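Long-range contacts in diphosphomevalonate decarboxylase, putative (Trypanosoma brucei, PDB 2HKE), which probably catalyses the ATP-dependent decarboxylation of (R)-5-diphosphomevalonate to isopentenyl diphosphate, the isoprenoid and sterol precursor made by the mevalonate pathway: residues Met272-Lys277 and Leu288-Phe292; Gln184-Leu190 and Ala296-Val302. The protein carries 1 engineered substitution. One frame throughout, in Å; residues are numbered along the deposited sequence.

Contact 1. Residues Met272-Lys277 and Leu288-Phe292; sequences MIRLVK and LAYTF. With SO4 (sulfate ion), chain D.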
loop_
_atom_site.group_PDB
_atom_site.type_symbol
_atom_site.label_atom_id
_atom_site.label_comp_id
_atom_site.label_asym_id
_atom_site.label_seq_id
_atom_site.Cartn_x
_atom_site.Cartn_y
_atom_site.Cartn_z
ATOM N N MET A 272 14.353 6.665 12.454
ATOM C CA MET A 272 12.908 6.654 12.738
ATOM C C MET A 272 12.537 5.465 13.583
ATOM O O MET A 272 11.732 5.591 14.509
ATOM C CB MET A 272 12.076 6.741 11.443
ATOM C CG MET A 272 11.926 8.162 10.919
ATOM S SD MET A 272 11.004 9.305 11.941
ATOM C CE MET A 272 9.304 8.641 11.773
ATOM N N ILE A 273 13.146 4.311 13.321
ATOM C CA ILE A 273 12.872 3.139 14.114
ATOM C C ILE A 273 13.328 3.420 15.553
ATOM O O ILE A 273 12.585 3.201 16.480
ATOM C CB ILE A 273 13.578 1.913 13.552
ATOM C CG1 ILE A 273 12.952 1.484 12.223
ATOM C CG2 ILE A 273 13.635 0.801 14.603
ATOM C CD1 ILE A 273 13.729 0.403 11.526
ATOM N N ARG A 274 14.563 3.909 15.717
ATOM C CA ARG A 274 15.071 4.218 17.042
ATOM C C ARG A 274 14.200 5.222 17.777
ATOM O O ARG A 274 13.982 5.062 18.996
ATOM C CB ARG A 274 16.514 4.743 16.974
ATOM C CG ARG A 274 17.450 3.724 16.438
ATOM C CD ARG A 274 18.902 3.960 16.881
ATOM N NE ARG A 274 19.321 5.343 16.712
ATOM C CZ ARG A 274 19.717 5.873 15.565
ATOM N NH1 ARG A 274 19.759 5.138 14.475
ATOM N NH2 ARG A 274 20.097 7.146 15.524
ATOM N N LEU A 275 13.714 6.235 17.052
ATOM C CA LEU A 275 12.881 7.295 17.638
ATOM C C LEU A 275 11.534 6.758 18.135
ATOM O O LEU A 275 11.083 7.054 19.272
ATOM C CB LEU A 275 12.662 8.388 16.602
ATOM C CG LEU A 275 11.906 9.627 17.045
ATOM C CD1 LEU A 275 12.399 10.195 18.398
ATOM C CD2 LEU A 275 11.989 10.661 15.952
ATOM N N VAL A 276 10.879 5.965 17.314
ATOM C CA VAL A 276 9.608 5.396 17.740
ATOM C C VAL A 276 9.835 4.559 18.984
ATOM O O VAL A 276 9.065 4.648 19.954
ATOM C CB VAL A 276 8.966 4.566 16.623
ATOM C CG1 VAL A 276 7.779 3.761 17.136
ATOM C CG2 VAL A 276 8.634 5.500 15.459
ATOM N N LYS A 277 10.869 3.716 18.963
ATOM C CA LYS A 277 11.169 2.875 20.115
ATOM C C LYS A 277 11.433 3.682 21.379
ATOM O O LYS A 277 10.936 3.351 22.467
ATOM C CB LYS A 277 12.372 1.979 19.814
ATOM C CG LYS A 277 12.027 0.851 18.861
ATOM C CD LYS A 277 13.277 0.029 18.569
ATOM C CE LYS A 277 12.951 -1.153 17.685
ATOM N NZ LYS A 277 14.214 -1.874 17.359
ATOM N N LEU A 288 2.953 4.148 19.486
ATOM C CA LEU A 288 3.290 4.537 18.101
ATOM C C LEU A 288 3.949 3.327 17.467
ATOM O O LEU A 288 4.777 2.695 18.101
ATOM C CB LEU A 288 4.225 5.771 18.081
ATOM C CG LEU A 288 4.628 6.373 16.743
ATOM C CD1 LEU A 288 3.354 6.849 15.908
ATOM C CD2 LEU A 288 5.621 7.542 16.925
ATOM N N ALA A 289 3.546 2.980 16.240
ATOM C CA ALA A 289 4.144 1.889 15.497
ATOM C C ALA A 289 4.667 2.378 14.183
ATOM O O ALA A 289 4.090 3.297 13.576
ATOM C CB ALA A 289 3.107 0.757 15.218
ATOM N N TYR A 290 5.788 1.790 13.745
ATOM C CA TYR A 290 6.364 2.028 12.403
ATOM C C TYR A 290 6.138 0.782 11.532
ATOM O O TYR A 290 6.026 -0.341 12.035
ATOM C CB TYR A 290 7.857 2.360 12.473
ATOM C CG TYR A 290 8.698 1.285 13.094
ATOM C CD1 TYR A 290 9.027 0.114 12.369
ATOM C CD2 TYR A 290 9.123 1.392 14.432
ATOM C CE1 TYR A 290 9.766 -0.915 13.004
ATOM C CE2 TYR A 290 9.873 0.396 15.037
ATOM C CZ TYR A 290 10.206 -0.743 14.311
ATOM O OH TYR A 290 10.935 -1.724 14.970
ATOM N N THR A 291 6.110 1.006 10.219
ATOM C CA THR A 291 6.334 -0.048 9.268
ATOM C C THR A 291 6.972 0.537 8.021
ATOM O O THR A 291 6.650 1.646 7.638
ATOM C CB THR A 291 5.084 -0.871 8.968
ATOM O OG1 THR A 291 5.477 -2.045 8.267
ATOM C CG2 THR A 291 4.077 -0.115 8.105
ATOM N N PHE A 292 7.909 -0.209 7.444
ATOM C CA PHE A 292 8.510 0.076 6.167
ATOM C C PHE A 292 8.102 -1.010 5.188
ATOM O O PHE A 292 8.013 -2.171 5.571
ATOM C CB PHE A 292 10.063 0.102 6.286
ATOM C CG PHE A 292 10.564 1.187 7.209
ATOM C CD1 PHE A 292 10.505 1.004 8.569
ATOM C CD2 PHE A 292 11.038 2.406 6.717
ATOM C CE1 PHE A 292 10.935 1.967 9.446
ATOM C CE2 PHE A 292 11.443 3.381 7.581
ATOM C CZ PHE A 292 11.381 3.182 8.943
HETATM S S SO4 D . 20.591 6.843 19.751
HETATM O O1 SO4 D . 21.909 6.225 19.807
HETATM O O2 SO4 D . 20.396 7.656 20.931
HETATM O O3 SO4 D . 20.523 7.653 18.531
HETATM O O4 SO4 D . 19.612 5.766 19.682
#
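Helix residues Met272-Lys277 run back over strand residues 288-291, so that Ile273 faces Tyr290 and Val276 faces Leu288; the two axes come within 8.4 Å and are nearly antiparallel, at 162°. A helix is here packed on the edge strand of the sheet in the GHMP-type C-terminal domain, its side chains resting on both side chains and backbone of the strand. Ile273 carries much of it. Its CG1 stands 4.0 Å above the centre of the Tyr290 ring, a CH-pi contact almost along the ring normal, while CG2 lies toward the phenol end. The same CG1 reaches Phe292 CE1 at 3.5 Å, so the branched isoleucine spans both aromatic rings. Tyr290 offers its face because CG is held between the backbone N and the carbonyl carbon (chi1 60°), which swings the ring toward the helix. Val276 meets that ring at its edge, with CG1 3.8 Å from Tyr290 CD2 and 3.3 Å from Leu288 O; its other branch, CG2, touches Leu288 CD2 at 3.9 Å. A beta-branched residue suits this spot, since its two methyls serve two neighbours. The extended Lys277 chain crosses the phenol end obliquely, bringing CE to 3.4 Å from Tyr290 OH. Arg274 points away from the strand and binds a sulfate, probably from the crystallisation liquor, through NE and NH2. The chemistry implies a greasy interface whose buried polar atoms find partners beyond it: Leu288 O accepts from Asn280 ND2, and a hydrogen bond to Asp249 of helix 237-256 anchors the Tyr290 hydroxyl.

Contact 2. Residues Gln184-Leu190 and Ala296-Val302; sequences QVMCAVL and ANCFLFV
Cys187 lies over the face of the Phe299 ring, its SG 3.7 Å from the ring centroid and 14° off the normal, in a non-hydrogen-bonded pair of two antiparallel strands. This sulfur-aromatic contact belongs to the closest-spaced pair of the ladder, CA atoms 4.3 Å apart, one step from its Ala188-Cys298 end. Cysteine suits the place, being polarisable and short enough to lie against the ring face; with SG anti to its backbone N (chi1 -175°), it is turned onto the phenyl. Next to it Val185 spreads its methyls, CG1 toward the rim of Phe299 and CG2 in the plane of the Phe301 ring, 3.9 Å from CD1. Hydrogen-bonded pairs flank it, Ala188-Cys298 on one side and Met186-Leu300 on the other, where Met186 N to Leu300 O is nearly straight at 169°. Between the two strands alone, the side chains on the face of Met186 meet at longer range: its flexible chain ends in CE, 4.0 Å from Val302 CG1 and 4.1 Å from Leu300 CD1. Neither end is open to solvent, for every touching residue is buried, but the ladder changes character beyond Ala188 and Cys298. There Asn297 OD1 takes the place of a backbone carbonyl and accepts from Leu190 N at 3.0 Å, while its ND2 donates to Ala110 O. An amide, both acceptor and donor, suits this position. The pair lies inside a mixed sheet, with strand 358-363 beside 184-189 and strand 288-291 beside 298-302; helix 307-317 packs on the methionine face, and Phe240 of helix 237-256 meets Phe301 edge-to-face.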
loop_
_atom_site.group_PDB
_atom_site.type_symbol
_atom_site.label_atom_id
_atom_site.label_comp_id
_atom_site.label_asym_id
_atom_site.label_seq_id
_atom_site.Cartn_x
_atom_site.Cartn_y
_atom_site.Cartn_z
ATOM N N GLN A 184 -5.130 5.675 13.160
ATOM C CA GLN A 184 -4.738 6.616 12.129
ATOM C C GLN A 184 -3.459 6.143 11.510
ATOM O O GLN A 184 -2.692 5.447 12.171
ATOM C CB GLN A 184 -4.455 7.994 12.734
ATOM C CG GLN A 184 -5.634 8.667 13.444
ATOM C CD GLN A 184 -6.831 8.918 12.550
ATOM O OE1 GLN A 184 -6.737 9.625 11.569
ATOM N NE2 GLN A 184 -8.000 8.388 12.937
ATOM N N VAL A 185 -3.236 6.528 10.259
ATOM C CA VAL A 185 -2.016 6.144 9.543
ATOM C C VAL A 185 -1.270 7.401 9.121
ATOM O O VAL A 185 -1.892 8.374 8.642
ATOM C CB VAL A 185 -2.347 5.366 8.267
ATOM C CG1 VAL A 185 -1.048 4.945 7.526
ATOM C CG2 VAL A 185 -3.216 4.152 8.596
ATOM N N MET A 186 0.048 7.394 9.270
ATOM C CA MET A 186 0.846 8.467 8.678
ATOM C C MET A 186 1.919 7.883 7.823
ATOM O O MET A 186 2.215 6.704 7.907
ATOM C CB MET A 186 1.391 9.396 9.746
ATOM C CG MET A 186 0.341 10.138 10.584
ATOM S SD MET A 186 1.078 11.301 11.750
ATOM C CE MET A 186 1.765 10.260 13.046
ATOM N N CYS A 187 2.459 8.688 6.923
ATOM C CA CYS A 187 3.648 8.293 6.184
ATOM C C CYS A 187 4.643 9.474 6.255
ATOM O O CYS A 187 4.362 10.556 5.758
ATOM C CB CYS A 187 3.317 7.948 4.782
ATOM S SG CYS A 187 4.759 7.322 3.889
ATOM N N ALA A 188 5.767 9.237 6.912
ATOM C CA ALA A 188 6.893 10.155 6.915
ATOM C C ALA A 188 7.788 9.788 5.723
ATOM O O ALA A 188 8.486 8.744 5.715
ATOM C CB ALA A 188 7.640 10.091 8.246
ATOM N N VAL A 189 7.652 10.573 4.664
ATOM C CA VAL A 189 8.403 10.376 3.467
ATOM C C VAL A 189 9.851 10.798 3.625
ATOM O O VAL A 189 10.135 11.925 4.013
ATOM C CB VAL A 189 7.699 11.041 2.262
ATOM C CG1 VAL A 189 8.444 10.805 0.994
ATOM C CG2 VAL A 189 6.272 10.497 2.199
ATOM N N LEU A 190 10.742 9.856 3.310
ATOM C CA LEU A 190 12.175 10.018 3.410
ATOM C C LEU A 190 12.852 9.850 2.050
ATOM O O LEU A 190 12.317 9.198 1.149
ATOM C CB LEU A 190 12.749 9.046 4.440
ATOM C CG LEU A 190 12.179 9.152 5.858
ATOM C CD1 LEU A 190 12.488 7.921 6.723
ATOM C CD2 LEU A 190 12.663 10.456 6.497
ATOM N N ALA A 296 12.271 3.452 1.849
ATOM C CA ALA A 296 12.807 4.156 2.986
ATOM C C ALA A 296 11.708 4.840 3.803
ATOM O O ALA A 296 11.957 5.219 4.926
ATOM C CB ALA A 296 13.822 5.226 2.527
ATOM N N ASN A 297 10.532 5.049 3.219
ATOM C CA ASN A 297 9.478 5.825 3.904
ATOM C C ASN A 297 8.993 5.065 5.119
ATOM O O ASN A 297 8.876 3.832 5.075
ATOM C CB ASN A 297 8.272 6.067 3.005
ATOM C CG ASN A 297 8.577 6.864 1.763
ATOM O OD1 ASN A 297 9.491 7.666 1.722
ATOM N ND2 ASN A 297 7.751 6.654 0.728
ATOM N N CYS A 298 8.698 5.801 6.171
ATOM C CA CYS A 298 8.231 5.245 7.400
ATOM C C CYS A 298 6.724 5.486 7.554
ATOM O O CYS A 298 6.242 6.633 7.791
ATOM C CB CYS A 298 8.964 5.874 8.547
ATOM S SG CYS A 298 8.616 5.123 10.157
ATOM N N PHE A 299 5.982 4.397 7.470
ATOM C CA PHE A 299 4.554 4.450 7.771
ATOM C C PHE A 299 4.443 4.368 9.270
ATOM O O PHE A 299 5.329 3.789 9.938
ATOM C CB PHE A 299 3.847 3.315 7.082
ATOM C CG PHE A 299 3.554 3.599 5.645
ATOM C CD1 PHE A 299 4.517 3.384 4.673
ATOM C CD2 PHE A 299 2.329 4.157 5.285
ATOM C CE1 PHE A 299 4.227 3.694 3.321
ATOM C CE2 PHE A 299 2.010 4.453 3.952
ATOM C CZ PHE A 299 2.976 4.199 2.974
ATOM N N LEU A 300 3.432 5.019 9.830
ATOM C CA LEU A 300 3.260 5.039 11.273
ATOM C C LEU A 300 1.818 4.766 11.546
ATOM O O LEU A 300 0.960 5.258 10.798
ATOM C CB LEU A 300 3.594 6.422 11.829
ATOM C CG LEU A 300 5.037 6.828 11.670
ATOM C CD1 LEU A 300 5.149 8.347 11.753
ATOM C CD2 LEU A 300 5.941 6.118 12.736
ATOM N N PHE A 301 1.554 4.026 12.597
ATOM C CA PHE A 301 0.193 3.839 13.072
ATOM C C PHE A 301 0.116 4.413 14.471
ATOM O O PHE A 301 1.033 4.212 15.293
ATOM C CB PHE A 301 -0.156 2.372 13.139
ATOM C CG PHE A 301 0.020 1.646 11.849
ATOM C CD1 PHE A 301 -0.722 1.998 10.726
ATOM C CD2 PHE A 301 0.924 0.620 11.742
ATOM C CE1 PHE A 301 -0.559 1.322 9.517
ATOM C CE2 PHE A 301 1.091 -0.061 10.511
ATOM C CZ PHE A 301 0.327 0.298 9.410
ATOM N N VAL A 302 -0.991 5.077 14.770
ATOM C CA VAL A 302 -1.149 5.743 16.049
ATOM C C VAL A 302 -2.632 5.969 16.256
ATOM O O VAL A 302 -3.364 6.109 15.284
ATOM C CB VAL A 302 -0.391 7.107 16.036
ATOM C CG1 VAL A 302 -0.971 8.059 14.983
ATOM C CG2 VAL A 302 -0.376 7.761 17.437
#

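How the contacts relate
After the N-terminal domain, the chain lays down strand 183-189, then passes through a largely helical run of 105 residues before contact 2 closes it by bringing in strand 298-303. Contact 1 is nested within that loop: helix 267-283 turns back through a four-residue turn onto strand 288-291, a short local closure beside the long one. Strands 288-291 and 298-303 follow one another and are neighbours in the same sheet, where Ala289 O probably accepts from Phe301 N, and Thr291 O from Phe299 N. Contact 1 thus attaches the helix to the outermost strand, and contact 2 ties that edge to the sheet's interior, all within the C-terminal domain.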